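Local atomic coordinates of 30S ribosomal protein S8 (PDB entry 3RF2), a protein that binds 16S rRNA extremely tightly and is thought to help coordinate assembly of the platform of the 30S ribosomal subunit. Residues A8-A13 against E34-V39; V39-K42 against D48-A51; K99-D102 against S108-T111; I139-V142 against G147-T150; V142-G147 against H152-M157. All coordinates share one frame; numbering follows the deposited sequence.

Contact 1: A8-A13 against E34-V39; sequences ADMFSA and ERILDV
Met10 and Leu37 mark the level at which segments 8-13 and 34-39 meet, with 10.2 Å between Met10 CA and Leu37 CA. Both segments are helical and run in roughly the same sense, crossing at -42°. Their axes come no nearer than 12.2 Å, so the backbones stand well apart and side chains bridge the distance. Met10 gives the largest share of the contact. Its CG lies anti to the backbone N (chi1 -175°) and the chain runs straight out to the sulfur before bending at chi3 (86°), which swings the terminal methyl round between two partners on the other helix. Met10 CE lies 4.1 Å from Ile36 CG2, where the two side chains slide past one another in opposite directions, and 4.2 Å from Leu37 CD2. Ile36 CG2 serves a second neighbour: the Phe11 ring presents its edge, and Phe11 CE1 comes within 4.4 Å of that methyl, near the ring plane. The contact is wholly apolar and buried close to the centre of the chain. Beyond it, Leu37 continues onto Ile46, Ile94 and Ile96, while Phe11 turns to Ile113 of the other sheet. This is the helix pair of the N-terminal α/β domain of S8, in which helices 6-19 and 31-43 pack with the antiparallel sheet of strands 24-28, 93-98 and 46-51.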
loop_
_atom_site.group_PDB
_atom_site.type_symbol
_atom_site.label_atom_id
_atom_site.label_comp_id
_atom_site.label_asym_id
_atom_site.label_seq_id
_atom_site.Cartn_x
_atom_site.Cartn_y
_atom_site.Cartn_z
ATOM N N ALA A 8 -6.621 1.681 6.143
ATOM C CA ALA A 8 -7.612 2.364 5.321
ATOM C C ALA A 8 -7.123 3.748 4.888
ATOM O O ALA A 8 -7.384 4.188 3.775
ATOM C CB ALA A 8 -8.949 2.469 6.063
ATOM N N ASP A 9 -6.415 4.439 5.770
ATOM C CA ASP A 9 -5.964 5.792 5.458
ATOM C C ASP A 9 -4.836 5.794 4.405
ATOM O O ASP A 9 -4.701 6.733 3.620
ATOM C CB ASP A 9 -5.575 6.533 6.743
ATOM C CG ASP A 9 -6.760 6.695 7.708
ATOM O OD1 ASP A 9 -7.884 7.005 7.245
ATOM O OD2 ASP A 9 -6.571 6.499 8.929
ATOM N N MET A 10 -4.051 4.724 4.387
ATOM C CA MET A 10 -3.068 4.498 3.334
ATOM C C MET A 10 -3.734 4.321 1.966
ATOM O O MET A 10 -3.229 4.814 0.950
ATOM C CB MET A 10 -2.210 3.266 3.661
ATOM C CG MET A 10 -1.074 3.002 2.681
ATOM S SD MET A 10 -0.083 1.533 3.063
ATOM C CE MET A 10 -1.039 0.237 2.264
ATOM N N PHE A 11 -4.855 3.600 1.930
ATOM C CA PHE A 11 -5.509 3.331 0.653
ATOM C C PHE A 11 -5.956 4.653 0.054
ATOM O O PHE A 11 -5.776 4.892 -1.144
ATOM C CB PHE A 11 -6.690 2.381 0.812
ATOM C CG PHE A 11 -6.292 0.969 1.117
ATOM C CD1 PHE A 11 -4.995 0.539 0.892
ATOM C CD2 PHE A 11 -7.219 0.068 1.635
ATOM C CE1 PHE A 11 -4.617 -0.769 1.172
ATOM C CE2 PHE A 11 -6.855 -1.235 1.919
ATOM C CZ PHE A 11 -5.548 -1.653 1.691
ATOM N N SER A 12 -6.514 5.509 0.907
ATOM C CA SER A 12 -6.951 6.854 0.524
ATOM C C SER A 12 -5.827 7.703 -0.065
ATOM O O SER A 12 -5.952 8.217 -1.177
ATOM C CB SER A 12 -7.566 7.588 1.721
ATOM O OG SER A 12 -8.958 7.325 1.793
ATOM N N ALA A 13 -4.751 7.872 0.699
ATOM C CA ALA A 13 -3.561 8.563 0.208
ATOM C C ALA A 13 -3.133 8.033 -1.174
ATOM O O ALA A 13 -2.897 8.798 -2.120
ATOM C CB ALA A 13 -2.418 8.414 1.210
ATOM N N GLU A 34 3.619 -2.838 5.291
ATOM C CA GLU A 34 4.724 -3.357 4.528
ATOM C C GLU A 34 4.407 -4.675 3.847
ATOM O O GLU A 34 4.795 -4.869 2.699
ATOM C CB GLU A 34 5.966 -3.511 5.413
ATOM C CG GLU A 34 6.482 -2.202 5.978
ATOM C CD GLU A 34 7.864 -2.360 6.600
ATOM O OE1 GLU A 34 8.263 -3.516 6.889
ATOM O OE2 GLU A 34 8.555 -1.331 6.774
ATOM N N ARG A 35 3.740 -5.596 4.543
ATOM C CA ARG A 35 3.396 -6.870 3.920
ATOM C C ARG A 35 2.371 -6.645 2.839
ATOM O O ARG A 35 2.339 -7.373 1.853
ATOM C CB ARG A 35 2.880 -7.896 4.923
ATOM C CG ARG A 35 3.978 -8.669 5.624
ATOM C CD ARG A 35 3.429 -9.890 6.341
ATOM N NE ARG A 35 4.414 -10.484 7.241
ATOM C CZ ARG A 35 4.679 -10.016 8.456
ATOM N NH1 ARG A 35 4.037 -8.946 8.900
ATOM N NH2 ARG A 35 5.591 -10.608 9.220
ATOM N N ILE A 36 1.531 -5.636 3.035
ATOM C CA ILE A 36 0.497 -5.309 2.049
ATOM C C ILE A 36 1.113 -4.718 0.777
ATOM O O ILE A 36 0.805 -5.151 -0.324
ATOM C CB ILE A 36 -0.542 -4.337 2.619
ATOM C CG1 ILE A 36 -1.397 -5.044 3.679
ATOM C CG2 ILE A 36 -1.447 -3.809 1.505
ATOM C CD1 ILE A 36 -2.298 -4.096 4.428
ATOM N N LEU A 37 2.011 -3.758 0.961
ATOM C CA LEU A 37 2.731 -3.145 -0.141
ATOM C C LEU A 37 3.540 -4.165 -0.897
ATOM O O LEU A 37 3.746 -4.026 -2.099
ATOM C CB LEU A 37 3.641 -2.049 0.367
ATOM C CG LEU A 37 2.923 -0.820 0.890
ATOM C CD1 LEU A 37 3.920 0.159 1.525
ATOM C CD2 LEU A 37 2.260 -0.197 -0.271
ATOM N N ASP A 38 4.002 -5.193 -0.199
ATOM C CA ASP A 38 4.785 -6.240 -0.845
ATOM C C ASP A 38 3.908 -7.096 -1.741
ATOM O O ASP A 38 4.341 -7.523 -2.823
ATOM C CB ASP A 38 5.510 -7.102 0.186
ATOM C CG ASP A 38 6.983 -6.757 0.299
ATOM O OD1 ASP A 38 7.321 -5.558 0.348
ATOM O OD2 ASP A 38 7.809 -7.692 0.312
ATOM N N VAL A 39 2.674 -7.330 -1.305
ATOM C CA VAL A 39 1.700 -7.956 -2.197
ATOM C C VAL A 39 1.436 -7.079 -3.421
ATOM O O VAL A 39 1.407 -7.561 -4.554
ATOM C CB VAL A 39 0.342 -8.202 -1.516
ATOM C CG1 VAL A 39 -0.606 -8.926 -2.493
ATOM C CG2 VAL A 39 0.521 -8.980 -0.197
#

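Contact 2: V39-K42 against D48-A51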
loop_
_atom_site.group_PDB
_atom_site.type_symbol
_atom_site.label_atom_id
_atom_site.label_comp_id
_atom_site.label_asym_id
_atom_site.label_seq_id
_atom_site.Cartn_x
_atom_site.Cartn_y
_atom_site.Cartn_z
ATOM N N VAL A 39 2.674 -7.330 -1.305
ATOM C CA VAL A 39 1.700 -7.956 -2.197
ATOM C C VAL A 39 1.436 -7.079 -3.421
ATOM O O VAL A 39 1.407 -7.561 -4.554
ATOM C CB VAL A 39 0.342 -8.202 -1.516
ATOM C CG1 VAL A 39 -0.606 -8.926 -2.493
ATOM C CG2 VAL A 39 0.521 -8.980 -0.197
ATOM N N LEU A 40 1.219 -5.792 -3.181
ATOM C CA LEU A 40 0.876 -4.871 -4.259
ATOM C C LEU A 40 2.002 -4.799 -5.308
ATOM O O LEU A 40 1.739 -4.757 -6.512
ATOM C CB LEU A 40 0.566 -3.479 -3.697
ATOM C CG LEU A 40 -0.740 -3.265 -2.923
ATOM C CD1 LEU A 40 -0.841 -1.829 -2.458
ATOM C CD2 LEU A 40 -1.930 -3.595 -3.803
ATOM N N LYS A 41 3.244 -4.794 -4.840
ATOM C CA LYS A 41 4.413 -4.782 -5.724
ATOM C C LYS A 41 4.535 -6.085 -6.513
ATOM O O LYS A 41 4.756 -6.094 -7.726
ATOM C CB LYS A 41 5.684 -4.593 -4.912
ATOM C CG LYS A 41 6.941 -4.442 -5.778
ATOM C CD LYS A 41 8.161 -4.582 -4.902
ATOM C CE LYS A 41 9.449 -4.362 -5.691
ATOM N NZ LYS A 41 10.612 -4.248 -4.760
ATOM N N LYS A 42 4.386 -7.193 -5.799
ATOM C CA LYS A 42 4.450 -8.508 -6.401
ATOM C C LYS A 42 3.378 -8.684 -7.484
ATOM O O LYS A 42 3.616 -9.354 -8.483
ATOM C CB LYS A 42 4.297 -9.573 -5.312
ATOM C CG LYS A 42 4.323 -10.998 -5.832
ATOM C CD LYS A 42 4.029 -12.014 -4.728
ATOM C CE LYS A 42 3.833 -13.409 -5.307
ATOM N NZ LYS A 42 2.726 -13.422 -6.309
ATOM N N ASP A 48 7.103 0.051 -6.778
ATOM C CA ASP A 48 8.055 -0.321 -5.736
ATOM C C ASP A 48 7.693 0.472 -4.496
ATOM O O ASP A 48 6.798 1.325 -4.533
ATOM C CB ASP A 48 9.478 0.006 -6.173
ATOM C CG ASP A 48 10.540 -0.942 -5.558
ATOM O OD1 ASP A 48 10.315 -1.572 -4.492
ATOM O OD2 ASP A 48 11.631 -1.045 -6.159
ATOM N N TRP A 49 8.365 0.164 -3.394
ATOM C CA TRP A 49 8.231 0.936 -2.174
ATOM C C TRP A 49 9.535 0.811 -1.395
ATOM O O TRP A 49 10.186 -0.236 -1.426
ATOM C CB TRP A 49 7.063 0.436 -1.335
ATOM C CG TRP A 49 7.278 -0.926 -0.760
ATOM C CD1 TRP A 49 6.993 -2.111 -1.354
ATOM C CD2 TRP A 49 7.816 -1.244 0.534
ATOM N NE1 TRP A 49 7.326 -3.152 -0.522
ATOM C CE2 TRP A 49 7.830 -2.647 0.647
ATOM C CE3 TRP A 49 8.300 -0.474 1.608
ATOM C CZ2 TRP A 49 8.301 -3.304 1.783
ATOM C CZ3 TRP A 49 8.765 -1.128 2.744
ATOM C CH2 TRP A 49 8.766 -2.529 2.820
ATOM N N GLU A 50 9.918 1.873 -0.704
ATOM C CA GLU A 50 11.167 1.884 0.060
ATOM C C GLU A 50 10.934 2.213 1.540
ATOM O O GLU A 50 10.214 3.147 1.851
ATOM C CB GLU A 50 12.121 2.928 -0.523
ATOM C CG GLU A 50 12.955 2.485 -1.723
ATOM C CD GLU A 50 13.660 3.664 -2.373
ATOM O OE1 GLU A 50 13.657 4.747 -1.755
ATOM O OE2 GLU A 50 14.188 3.528 -3.501
ATOM N N ALA A 51 11.558 1.466 2.445
ATOM C CA ALA A 51 11.628 1.896 3.846
ATOM C C ALA A 51 12.678 2.993 4.006
ATOM O O ALA A 51 13.863 2.767 3.761
ATOM C CB ALA A 51 11.953 0.726 4.761
#
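A salt bridge joins Lys41 to Asp48, with Lys41 NZ 2.7 Å from Asp48 OD1. The ammonium comes from above the carboxylate plane, 50° out of it, and the same oxygen takes a hydrogen bond from Trp49 N at 2.8 Å on its anti side, from the opposite face. OD1 is thus gripped by two donors, which fixes the turn of the carboxylate; OD2 is more distant, 3.6 Å from Lys41 NZ. With an alanine here instead of Asp48, the Lys41 ammonium would probably lose its counter-charge and Trp49 N its side-chain acceptor. Lys41 starts with CG anti to the backbone N (chi1 -175°), stays extended to its end and lies alongside Asp48, pointing the same way. The bridge ties helix 31-43 to strand 46-51, the strand that follows it and an outer member of the three-stranded antiparallel sheet, where Asp48 and Glu50 pair through their backbones with Tyr97 and Lys95. Further out, the aliphatic part of Lys41 approaches the indole obliquely, with Lys41 CD 4.5 Å from Trp49 CD1. The ring itself leans on Leu37 and Glu34 of the helix, and its NE1 makes a weak hydrogen bond to Asp38 OD1.

Contact 3: K99-D102 against S108-T111; sequences KYLD and SAIT
Lys99 lays the first part of its side chain beside the methyl of Ala109. CG is anti to the backbone N (chi1 -179°), which carries the chain along the methyl with Lys99 CD 3.8 Å from Ala109 CB. Bends at chi3 and chi4 then lead the ammonium away to a hydrogen bond with Gln47. Leu101 also meets Ala109, through one methyl, its CD1 being 3.8 Å from Ala109 CA. Tyr100 brings its CD1 to 3.8 Å from Ser108 CA in an oblique approach, while its hydroxyl is bonded to the carbonyl of Asp22. These residues form the neck of the loop that passes from strand 93-98 of the three-stranded sheet to strand 113-115 of the other sheet. A single backbone bridge of Tyr100 with Ser108 closes the neck, and Ala109 N donates to Lys99 O at 3.0 Å with an N-H...O angle of 165°. Towards the tip, the Asp102 carboxylate takes the backbone N-H groups of Arg106 and Lys107. Ser108 turns its hydroxyl back along its own segment: OG lies anti to the backbone N, and Ser108 OG donates to Ile110 O at 2.8 Å, tilted 29° from the carbonyl plane.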
loop_
_atom_site.group_PDB
_atom_site.type_symbol
_atom_site.label_atom_id
_atom_site.label_comp_id
_atom_site.label_asym_id
_atom_site.label_seq_id
_atom_site.Cartn_x
_atom_site.Cartn_y
_atom_site.Cartn_z
ATOM N N LYS A 99 2.615 3.035 -10.075
ATOM C CA LYS A 99 2.751 2.460 -11.407
ATOM C C LYS A 99 1.618 2.929 -12.287
ATOM O O LYS A 99 0.459 2.666 -11.974
ATOM C CB LYS A 99 2.684 0.937 -11.361
ATOM C CG LYS A 99 2.852 0.296 -12.750
ATOM C CD LYS A 99 2.709 -1.223 -12.712
ATOM C CE LYS A 99 3.971 -1.897 -12.147
ATOM N NZ LYS A 99 5.192 -1.558 -12.938
ATOM N N TYR A 100 1.963 3.606 -13.383
ATOM C CA TYR A 100 1.034 3.870 -14.480
ATOM C C TYR A 100 1.468 3.095 -15.721
ATOM O O TYR A 100 2.642 2.779 -15.870
ATOM C CB TYR A 100 0.997 5.353 -14.808
ATOM C CG TYR A 100 0.742 6.212 -13.602
ATOM C CD1 TYR A 100 -0.549 6.639 -13.297
ATOM C CD2 TYR A 100 1.789 6.587 -12.761
ATOM C CE1 TYR A 100 -0.799 7.415 -12.197
ATOM C CE2 TYR A 100 1.550 7.363 -11.636
ATOM C CZ TYR A 100 0.254 7.777 -11.372
ATOM O OH TYR A 100 0.010 8.551 -10.286
ATOM N N LEU A 101 0.522 2.801 -16.607
ATOM C CA LEU A 101 0.827 2.066 -17.825
ATOM C C LEU A 101 1.403 2.935 -18.937
ATOM O O LEU A 101 2.270 2.488 -19.690
ATOM C CB LEU A 101 -0.402 1.303 -18.323
ATOM C CG LEU A 101 -0.542 -0.004 -17.534
ATOM C CD1 LEU A 101 -1.459 0.137 -16.305
ATOM C CD2 LEU A 101 -1.001 -1.132 -18.431
ATOM N N ASP A 102 0.935 4.175 -19.031
ATOM C CA ASP A 102 1.318 5.042 -20.141
ATOM C C ASP A 102 2.254 6.141 -19.657
ATOM O O ASP A 102 2.188 6.522 -18.496
ATOM C CB ASP A 102 0.080 5.688 -20.736
ATOM C CG ASP A 102 -0.666 6.525 -19.722
ATOM O OD1 ASP A 102 -0.902 6.018 -18.606
ATOM O OD2 ASP A 102 -0.996 7.691 -20.024
ATOM N N SER A 108 -3.659 4.397 -14.568
ATOM C CA SER A 108 -3.110 3.817 -13.344
ATOM C C SER A 108 -3.193 2.290 -13.348
ATOM O O SER A 108 -4.153 1.710 -13.855
ATOM C CB SER A 108 -3.878 4.365 -12.136
ATOM O OG SER A 108 -3.583 3.657 -10.946
ATOM N N ALA A 109 -2.189 1.632 -12.782
ATOM C CA ALA A 109 -2.272 0.187 -12.604
ATOM C C ALA A 109 -3.386 -0.159 -11.611
ATOM O O ALA A 109 -3.972 -1.233 -11.666
ATOM C CB ALA A 109 -0.940 -0.366 -12.123
ATOM N N ILE A 110 -3.670 0.758 -10.694
ATOM C CA ILE A 110 -4.735 0.533 -9.735
ATOM C C ILE A 110 -6.008 1.238 -10.156
ATOM O O ILE A 110 -6.048 2.462 -10.223
ATOM C CB ILE A 110 -4.365 0.996 -8.327
ATOM C CG1 ILE A 110 -3.205 0.164 -7.801
ATOM C CG2 ILE A 110 -5.580 0.844 -7.390
ATOM C CD1 ILE A 110 -2.658 0.675 -6.488
ATOM N N THR A 111 -7.043 0.466 -10.455
ATOM C CA THR A 111 -8.332 1.069 -10.759
ATOM C C THR A 111 -9.009 1.464 -9.452
ATOM O O THR A 111 -9.558 2.558 -9.338
ATOM C CB THR A 111 -9.224 0.139 -11.562
ATOM O OG1 THR A 111 -8.638 -0.063 -12.859
ATOM C CG2 THR A 111 -10.635 0.742 -11.705
#

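Contact 4: I139-V142 against G147-T150; sequences IAIV and GVMT
Ile141 and Val148 cross at an angle, methyl against methyl, with Ile141 CG2 only 3.6 Å from Val148 CG1. In both residues the touching branch lies anti to its own backbone N. Thr150, paired with Ile141 at a non-hydrogen-bonded position, puts Thr150 CG2 4.3 Å from Ile139 CG2. Its OG1 stands between backbone N and carbonyl carbon (chi1 63°) and receives the N-H of Glu153 as the N-cap of helix 151-156. Val142 and Met149 project to the other face of this antiparallel hairpin. Val142 CG2 sits over the neighbouring strand, 3.3 Å from Met149 O, and also reaches Met149 CG at 4.1 Å. The backbones of this pair are joined both ways: Val142 N donates to Met149 O at 2.9 Å, almost straight at 171°, and Met149 N returns a bond to Val142 O at 3.1 Å, its donor tilted 26° from the carbonyl plane. A CA-H...O contact from Thr150 CA to Ala140 O, 3.4 Å, extends the pairing. On the face of Ile141, Thr150 packs on helix 31-43; on the other, Val142 meets Ala154 of helix 151-156. Val148, at the corner of the chain, packs on Leu32 and Arg35 of helix 31-43. The chemistry implies a short strand pair in which the N-H and C=O of Val142 and Met149 satisfy each other among largely buried apolar side chains, while one threonine divides its work, methyl to the core and hydroxyl to the start of the next helix.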
loop_
_atom_site.group_PDB
_atom_site.type_symbol
_atom_site.label_atom_id
_atom_site.label_comp_id
_atom_site.label_asym_id
_atom_site.label_seq_id
_atom_site.Cartn_x
_atom_site.Cartn_y
_atom_site.Cartn_z
ATOM N N ILE A 139 -7.725 -8.766 -7.030
ATOM C CA ILE A 139 -7.262 -9.573 -5.912
ATOM C C ILE A 139 -7.906 -9.162 -4.615
ATOM O O ILE A 139 -8.288 -8.007 -4.433
ATOM C CB ILE A 139 -5.748 -9.448 -5.690
ATOM C CG1 ILE A 139 -5.376 -8.022 -5.296
ATOM C CG2 ILE A 139 -4.962 -9.894 -6.927
ATOM C CD1 ILE A 139 -3.865 -7.852 -5.016
ATOM N N ALA A 140 -8.020 -10.126 -3.708
ATOM C CA ALA A 140 -8.260 -9.822 -2.316
ATOM C C ALA A 140 -6.918 -9.972 -1.645
ATOM O O ALA A 140 -6.157 -10.889 -1.961
ATOM C CB ALA A 140 -9.263 -10.790 -1.704
ATOM N N ILE A 141 -6.615 -9.059 -0.733
ATOM C CA ILE A 141 -5.449 -9.232 0.112
ATOM C C ILE A 141 -5.916 -9.769 1.463
ATOM O O ILE A 141 -6.780 -9.169 2.105
ATOM C CB ILE A 141 -4.686 -7.903 0.286
ATOM C CG1 ILE A 141 -4.104 -7.462 -1.068
ATOM C CG2 ILE A 141 -3.615 -8.066 1.341
ATOM C CD1 ILE A 141 -3.606 -6.041 -1.094
ATOM N N VAL A 142 -5.353 -10.902 1.878
ATOM C CA VAL A 142 -5.838 -11.623 3.043
ATOM C C VAL A 142 -4.747 -11.913 4.059
ATOM O O VAL A 142 -3.676 -12.413 3.710
ATOM C CB VAL A 142 -6.480 -12.965 2.645
ATOM C CG1 VAL A 142 -7.641 -12.737 1.668
ATOM C CG2 VAL A 142 -5.456 -13.868 2.025
ATOM N N GLY A 147 1.026 -15.496 6.799
ATOM C CA GLY A 147 1.411 -14.225 6.214
ATOM C C GLY A 147 0.330 -13.614 5.331
ATOM O O GLY A 147 -0.733 -14.203 5.113
ATOM N N VAL A 148 0.624 -12.415 4.828
ATOM C CA VAL A 148 -0.311 -11.604 4.067
ATOM C C VAL A 148 -0.092 -11.915 2.601
ATOM O O VAL A 148 1.038 -11.839 2.128
ATOM C CB VAL A 148 -0.043 -10.108 4.331
ATOM C CG1 VAL A 148 -0.928 -9.224 3.469
ATOM C CG2 VAL A 148 -0.250 -9.786 5.809
ATOM N N MET A 149 -1.156 -12.265 1.879
ATOM C CA MET A 149 -1.011 -12.782 0.519
ATOM C C MET A 149 -2.297 -12.611 -0.281
ATOM O O MET A 149 -3.296 -12.126 0.243
ATOM C CB MET A 149 -0.638 -14.266 0.574
ATOM C CG MET A 149 -1.598 -15.092 1.438
ATOM S SD MET A 149 -1.332 -16.881 1.395
ATOM C CE MET A 149 0.114 -17.056 2.454
ATOM N N THR A 150 -2.284 -13.033 -1.542
ATOM C CA THR A 150 -3.465 -12.889 -2.374
ATOM C C THR A 150 -4.459 -13.991 -2.094
ATOM O O THR A 150 -4.155 -14.970 -1.405
ATOM C CB THR A 150 -3.140 -12.866 -3.880
ATOM O OG1 THR A 150 -2.557 -14.112 -4.271
ATOM C CG2 THR A 150 -2.173 -11.752 -4.192
#

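Contact 5: V142-G147 against H152-M157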
loop_
_atom_site.group_PDB
_atom_site.type_symbol
_atom_site.label_atom_id
_atom_site.label_comp_id
_atom_site.label_asym_id
_atom_site.label_seq_id
_atom_site.Cartn_x
_atom_site.Cartn_y
_atom_site.Cartn_z
ATOM N N VAL A 142 -5.353 -10.902 1.878
ATOM C CA VAL A 142 -5.838 -11.623 3.043
ATOM C C VAL A 142 -4.747 -11.913 4.059
ATOM O O VAL A 142 -3.676 -12.413 3.710
ATOM C CB VAL A 142 -6.480 -12.965 2.645
ATOM C CG1 VAL A 142 -7.641 -12.737 1.668
ATOM C CG2 VAL A 142 -5.456 -13.868 2.025
ATOM N N SER A 143 -5.035 -11.622 5.325
ATOM C CA SER A 143 -4.100 -11.924 6.401
ATOM C C SER A 143 -4.323 -13.340 6.914
ATOM O O SER A 143 -5.332 -13.616 7.564
ATOM C CB SER A 143 -4.263 -10.924 7.542
ATOM O OG SER A 143 -3.415 -11.257 8.626
ATOM N N THR A 144 -3.385 -14.233 6.608
ATOM C CA THR A 144 -3.511 -15.629 6.981
ATOM C C THR A 144 -2.562 -15.949 8.123
ATOM O O THR A 144 -1.777 -15.099 8.548
ATOM C CB THR A 144 -3.138 -16.563 5.819
ATOM O OG1 THR A 144 -1.719 -16.756 5.806
ATOM C CG2 THR A 144 -3.582 -15.985 4.492
ATOM N N ASP A 145 -2.618 -17.176 8.624
ATOM C CA ASP A 145 -1.687 -17.549 9.680
ATOM C C ASP A 145 -0.328 -17.899 9.063
ATOM O O ASP A 145 0.582 -18.370 9.747
ATOM C CB ASP A 145 -2.233 -18.700 10.537
ATOM C CG ASP A 145 -2.303 -20.024 9.786
ATOM O OD1 ASP A 145 -1.845 -20.101 8.624
ATOM O OD2 ASP A 145 -2.807 -21.004 10.373
ATOM N N ALA A 146 -0.208 -17.670 7.760
ATOM C CA ALA A 146 1.039 -17.911 7.050
ATOM C C ALA A 146 1.556 -16.640 6.383
ATOM O O ALA A 146 2.423 -16.693 5.511
ATOM C CB ALA A 146 0.855 -19.018 6.028
ATOM N N GLY A 147 1.026 -15.496 6.799
ATOM C CA GLY A 147 1.411 -14.225 6.214
ATOM C C GLY A 147 0.330 -13.614 5.331
ATOM O O GLY A 147 -0.733 -14.203 5.113
ATOM N N HIS A 152 -5.619 -15.832 -4.442
ATOM C CA HIS A 152 -5.080 -16.929 -5.232
ATOM C C HIS A 152 -4.101 -17.772 -4.418
ATOM O O HIS A 152 -4.161 -19.002 -4.433
ATOM C CB HIS A 152 -4.422 -16.415 -6.518
ATOM C CG HIS A 152 -3.828 -17.497 -7.363
ATOM N ND1 HIS A 152 -2.539 -17.964 -7.184
ATOM C CD2 HIS A 152 -4.344 -18.223 -8.386
ATOM C CE1 HIS A 152 -2.291 -18.921 -8.057
ATOM N NE2 HIS A 152 -3.373 -19.098 -8.800
ATOM N N GLU A 153 -3.202 -17.120 -3.695
ATOM C CA GLU A 153 -2.215 -17.864 -2.920
ATOM C C GLU A 153 -2.845 -18.538 -1.704
ATOM O O GLU A 153 -2.531 -19.689 -1.395
ATOM C CB GLU A 153 -1.041 -16.967 -2.526
ATOM C CG GLU A 153 -0.239 -16.506 -3.734
ATOM C CD GLU A 153 0.734 -15.385 -3.421
ATOM O OE1 GLU A 153 0.446 -14.553 -2.524
ATOM O OE2 GLU A 153 1.793 -15.339 -4.088
ATOM N N ALA A 154 -3.738 -17.831 -1.019
ATOM C CA ALA A 154 -4.436 -18.425 0.116
ATOM C C ALA A 154 -5.118 -19.715 -0.326
ATOM O O ALA A 154 -5.012 -20.736 0.352
ATOM C CB ALA A 154 -5.449 -17.453 0.707
ATOM N N ARG A 155 -5.801 -19.677 -1.468
ATOM C CA ARG A 155 -6.455 -20.877 -1.989
ATOM C C ARG A 155 -5.440 -21.984 -2.245
ATOM O O ARG A 155 -5.623 -23.123 -1.806
ATOM C CB ARG A 155 -7.256 -20.589 -3.268
ATOM C CG ARG A 155 -8.688 -20.114 -3.019
ATOM C CD ARG A 155 -9.432 -19.879 -4.324
ATOM N NE ARG A 155 -10.214 -18.656 -4.254
ATOM C CZ ARG A 155 -9.836 -17.492 -4.773
ATOM N NH1 ARG A 155 -8.683 -17.388 -5.431
ATOM N NH2 ARG A 155 -10.620 -16.429 -4.638
ATOM N N ARG A 156 -4.367 -21.645 -2.954
ATOM C CA ARG A 156 -3.343 -22.623 -3.295
ATOM C C ARG A 156 -2.806 -23.266 -2.028
ATOM O O ARG A 156 -2.554 -24.469 -1.987
ATOM C CB ARG A 156 -2.207 -21.968 -4.084
ATOM C CG ARG A 156 -1.132 -22.949 -4.548
ATOM C CD ARG A 156 0.026 -22.256 -5.266
ATOM N NE ARG A 156 1.044 -21.753 -4.349
ATOM C CZ ARG A 156 1.294 -20.465 -4.132
ATOM N NH1 ARG A 156 0.597 -19.530 -4.771
ATOM N NH2 ARG A 156 2.250 -20.110 -3.280
ATOM N N MET A 157 -2.640 -22.452 -0.991
ATOM C CA MET A 157 -2.114 -22.927 0.281
ATOM C C MET A 157 -3.205 -23.529 1.173
ATOM O O MET A 157 -2.954 -23.883 2.329
ATOM C CB MET A 157 -1.404 -21.790 1.015
ATOM C CG MET A 157 -0.148 -21.296 0.309
ATOM S SD MET A 157 0.843 -20.180 1.334
ATOM C CE MET A 157 1.009 -21.129 2.843
#
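Ala154 CB of the helix is met by Val142 CG2 at 3.8 Å, with Thr144 CG2 more loosely beside it at 4.5 Å; Met130, from a loop, touches Val142 and Ala154 as well. A second apolar meeting, farther out, joins two methyls nearer the solvent, Ala146 CB and Met157 CE, also 3.8 Å apart. Met157, the first residue to leave the helical conformation, is extended through chi2 and bent at chi3 (51°), which brings its methyl up to the turn.

The hydrogen bonds here lie within the turn itself and hold the loop that carries Ala146. Thr144 OG1 accepts from Ala146 N at 2.6 Å, making an ST turn, and donates to Gly147 O at 2.8 Å, in the carbonyl plane on a lone pair. Gly147 O also takes Thr144 N at 3.0 Å, so two donors from a single residue grip it, while the return bond from Gly147 N to Thr144 O is weak. Gly147 has a positive phi (108°), at which a CB would press on the carbonyl of Ala146. Among the charges, Glu153 pairs with Lys42 and Arg155 with Asp151.

Together these features describe a β-hairpin with a two-residue loop, Asp145-Ala146, followed directly by a short helix that folds back over one face of it.

How the contacts relate
Helix 31-43 connects most of these contacts. Contacts 1 and 2 share Val39 on it, their centres 9 Å apart, and Leu37 CB lies 3.8 Å from Trp49 CD1. The other flank of the helix meets contact 4: Val39 CG1 lies 3.7 Å from Thr150 CG2, and Ile36 CG2 is 4.0 Å from Ile141 CD1. Contacts 4 and 5 are about 6 Å apart between centres and share Val142 and Gly147, with Met149 reaching Ala154 and Met157. A salt bridge from Lys42 to Glu153 links contact 2 to contact 5. Contact 3 touches none of the others; contact 2 comes nearest, 14 Å between centres and about 5 Å between nearest atoms. Region 59-93, not found in other S8 sequences, falls between contacts 2 and 3 along the chain.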